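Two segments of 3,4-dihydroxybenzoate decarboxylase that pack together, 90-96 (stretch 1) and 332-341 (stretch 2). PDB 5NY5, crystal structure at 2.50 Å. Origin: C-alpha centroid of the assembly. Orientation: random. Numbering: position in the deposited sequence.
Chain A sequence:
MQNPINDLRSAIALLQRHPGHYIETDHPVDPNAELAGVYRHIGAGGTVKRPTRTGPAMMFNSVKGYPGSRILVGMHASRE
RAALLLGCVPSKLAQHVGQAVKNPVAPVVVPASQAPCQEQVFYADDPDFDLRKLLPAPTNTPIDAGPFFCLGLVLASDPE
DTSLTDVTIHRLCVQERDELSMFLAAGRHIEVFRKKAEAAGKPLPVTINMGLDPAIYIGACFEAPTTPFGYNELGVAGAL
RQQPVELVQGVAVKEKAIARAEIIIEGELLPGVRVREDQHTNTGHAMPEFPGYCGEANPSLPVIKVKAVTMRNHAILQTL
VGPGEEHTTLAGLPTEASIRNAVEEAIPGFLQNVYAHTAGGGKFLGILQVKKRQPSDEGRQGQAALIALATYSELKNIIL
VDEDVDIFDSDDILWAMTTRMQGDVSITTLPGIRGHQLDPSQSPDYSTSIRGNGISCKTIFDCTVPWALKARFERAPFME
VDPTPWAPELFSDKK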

# COMPACT_ATOMS: atom_id res chain seq x y z
N PRO A 90 -5.33 34.95 -23.19
CA PRO A 90 -6.08 33.97 -22.39
C PRO A 90 -5.26 33.30 -21.30
O PRO A 90 -5.84 32.86 -20.31
CB PRO A 90 -6.55 32.95 -23.45
CG PRO A 90 -5.60 33.12 -24.59
CD PRO A 90 -5.24 34.57 -24.61
N SER A 91 -3.94 33.21 -21.45
CA SER A 91 -3.14 32.56 -20.42
C SER A 91 -2.99 33.44 -19.19
O SER A 91 -2.86 32.93 -18.07
CB SER A 91 -1.77 32.18 -20.97
OG SER A 91 -1.03 33.32 -21.34
N LYS A 92 -3.01 34.76 -19.36
CA LYS A 92 -2.93 35.71 -18.26
C LYS A 92 -4.29 36.22 -17.82
O LYS A 92 -4.37 37.21 -17.10
CB LYS A 92 -2.03 36.89 -18.65
CG LYS A 92 -0.61 36.50 -19.00
CD LYS A 92 0.22 37.73 -19.34
CE LYS A 92 1.66 37.37 -19.65
NZ LYS A 92 2.51 38.58 -19.83
N LEU A 93 -5.37 35.54 -18.24
CA LEU A 93 -6.71 36.04 -17.96
C LEU A 93 -6.99 36.07 -16.46
O LEU A 93 -7.58 37.04 -15.95
CB LEU A 93 -7.74 35.18 -18.68
CG LEU A 93 -9.22 35.53 -18.50
CD1 LEU A 93 -9.47 36.98 -18.84
CD2 LEU A 93 -10.08 34.62 -19.37
N ALA A 94 -6.58 35.04 -15.73
CA ALA A 94 -6.83 35.01 -14.29
C ALA A 94 -6.03 36.09 -13.58
O ALA A 94 -6.50 36.66 -12.59
CB ALA A 94 -6.50 33.63 -13.73
N GLN A 95 -4.82 36.38 -14.06
CA GLN A 95 -4.03 37.44 -13.45
C GLN A 95 -4.65 38.81 -13.71
O GLN A 95 -4.73 39.64 -12.80
CB GLN A 95 -2.60 37.42 -13.99
CG GLN A 95 -1.80 38.67 -13.65
CD GLN A 95 -0.35 38.58 -14.09
OE1 GLN A 95 -0.04 38.02 -15.14
NE2 GLN A 95 0.55 39.14 -13.29
N HIS A 96 -5.11 39.05 -14.94
CA HIS A 96 -5.66 40.35 -15.29
C HIS A 96 -6.86 40.69 -14.42
O HIS A 96 -7.00 41.83 -13.96
CB HIS A 96 -6.04 40.37 -16.77
CG HIS A 96 -6.53 41.69 -17.25
ND1 HIS A 96 -7.87 42.01 -17.32
CD2 HIS A 96 -5.87 42.79 -17.69
CE1 HIS A 96 -8.01 43.24 -17.78
NE2 HIS A 96 -6.81 43.73 -18.01
N GLY A 332 -13.86 28.82 -13.00
CA GLY A 332 -12.45 28.51 -13.01
C GLY A 332 -11.54 29.70 -12.80
O GLY A 332 -10.49 29.57 -12.17
N LEU A 333 -11.92 30.86 -13.33
CA LEU A 333 -11.11 32.06 -13.11
C LEU A 333 -10.97 32.41 -11.64
O LEU A 333 -9.85 32.72 -11.21
CB LEU A 333 -11.67 33.22 -13.93
CG LEU A 333 -11.46 33.12 -15.44
CD1 LEU A 333 -12.12 34.28 -16.16
CD2 LEU A 333 -9.98 33.07 -15.76
N PRO A 334 -12.03 32.40 -10.82
CA PRO A 334 -11.81 32.57 -9.38
C PRO A 334 -10.95 31.47 -8.78
O PRO A 334 -10.11 31.76 -7.91
CB PRO A 334 -13.24 32.54 -8.80
CG PRO A 334 -14.11 32.92 -9.93
CD PRO A 334 -13.47 32.35 -11.15
N THR A 335 -11.13 30.23 -9.22
CA THR A 335 -10.34 29.12 -8.69
C THR A 335 -8.85 29.35 -8.94
O THR A 335 -8.04 29.27 -8.01
CB THR A 335 -10.79 27.81 -9.33
OG1 THR A 335 -12.20 27.64 -9.14
CG2 THR A 335 -10.06 26.64 -8.70
N GLU A 336 -8.48 29.65 -10.18
CA GLU A 336 -7.08 29.87 -10.51
C GLU A 336 -6.51 31.06 -9.76
O GLU A 336 -5.37 31.01 -9.28
CB GLU A 336 -6.92 30.06 -12.02
CG GLU A 336 -7.44 28.91 -12.84
CD GLU A 336 -7.57 29.26 -14.30
OE1 GLU A 336 -7.10 30.35 -14.70
OE2 GLU A 336 -8.16 28.46 -15.06
N ALA A 337 -7.28 32.14 -9.65
CA ALA A 337 -6.77 33.36 -9.03
C ALA A 337 -6.42 33.13 -7.57
O ALA A 337 -5.33 33.51 -7.11
CB ALA A 337 -7.80 34.48 -9.17
N SER A 338 -7.32 32.51 -6.81
CA SER A 338 -7.06 32.29 -5.39
C SER A 338 -5.94 31.28 -5.19
O SER A 338 -5.13 31.43 -4.27
CB SER A 338 -8.34 31.82 -4.69
OG SER A 338 -8.88 30.67 -5.32
N ILE A 339 -5.86 30.26 -6.04
CA ILE A 339 -4.76 29.30 -5.96
C ILE A 339 -3.44 29.99 -6.28
O ILE A 339 -2.41 29.74 -5.63
CB ILE A 339 -5.01 28.11 -6.90
CG1 ILE A 339 -6.18 27.27 -6.39
CG2 ILE A 339 -3.76 27.26 -7.04
CD1 ILE A 339 -6.55 26.14 -7.33
N ARG A 340 -3.44 30.88 -7.27
CA ARG A 340 -2.21 31.59 -7.63
C ARG A 340 -1.76 32.53 -6.52
O ARG A 340 -0.56 32.63 -6.23
CB ARG A 340 -2.41 32.35 -8.94
CG ARG A 340 -1.28 33.31 -9.26
CD ARG A 340 -1.47 33.96 -10.61
NE ARG A 340 -1.56 32.95 -11.67
CZ ARG A 340 -1.52 33.23 -12.97
NH1 ARG A 340 -1.61 32.25 -13.86
NH2 ARG A 340 -1.37 34.48 -13.37
N ASN A 341 -2.71 33.23 -5.90
CA ASN A 341 -2.35 34.14 -4.82
C ASN A 341 -1.75 33.38 -3.64
O ASN A 341 -0.79 33.84 -3.01
CB ASN A 341 -3.57 34.94 -4.37
CG ASN A 341 -4.10 35.84 -5.46
OD1 ASN A 341 -3.36 36.27 -6.35
ND2 ASN A 341 -5.39 36.15 -5.40

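Ala 94, Arg 340 and Leu 333 carry most of this contact, which buries 316 Å² counted over both sides. No hydrogen bond crosses it; the two stretches meet by packing alone.

Ala 94 is the most covered residue. It lies in the first turn of its helix, and its CA-to-CB bond points toward stretch 2. The backbones are nearest here, with Ala 94 CA 5.3 Å from Leu 333 CA. The short methyl side chain suits so close an approach. Ala 94 CB lies 4.1 Å from Leu 333 CD2 and 3.5 Å from Glu 336 OE1. Both carboxylate oxygens of Glu 336 are hydrogen-bonded elsewhere in the structure, so the acid is satisfied although buried.

Leu 333 also points toward its partner. Its m,t rotamer brings CD2 to 3.8 Å from Leu 93 CG and 3.9 Å from Ala 94 N. The buried leucines thus form a small apolar patch beside the alanine.

Arg 340 closes the contact one helical turn beyond Glu 336. Its long side chain reaches the more exposed side of stretch 1. Arg 340 NH2 comes within 3.2 Å of Gln 95 CB, an approach oblique to the guanidinium. Ser 91 O lies near the guanidinium plane, at its edge, but 4.4 Å from Arg 340 NH1.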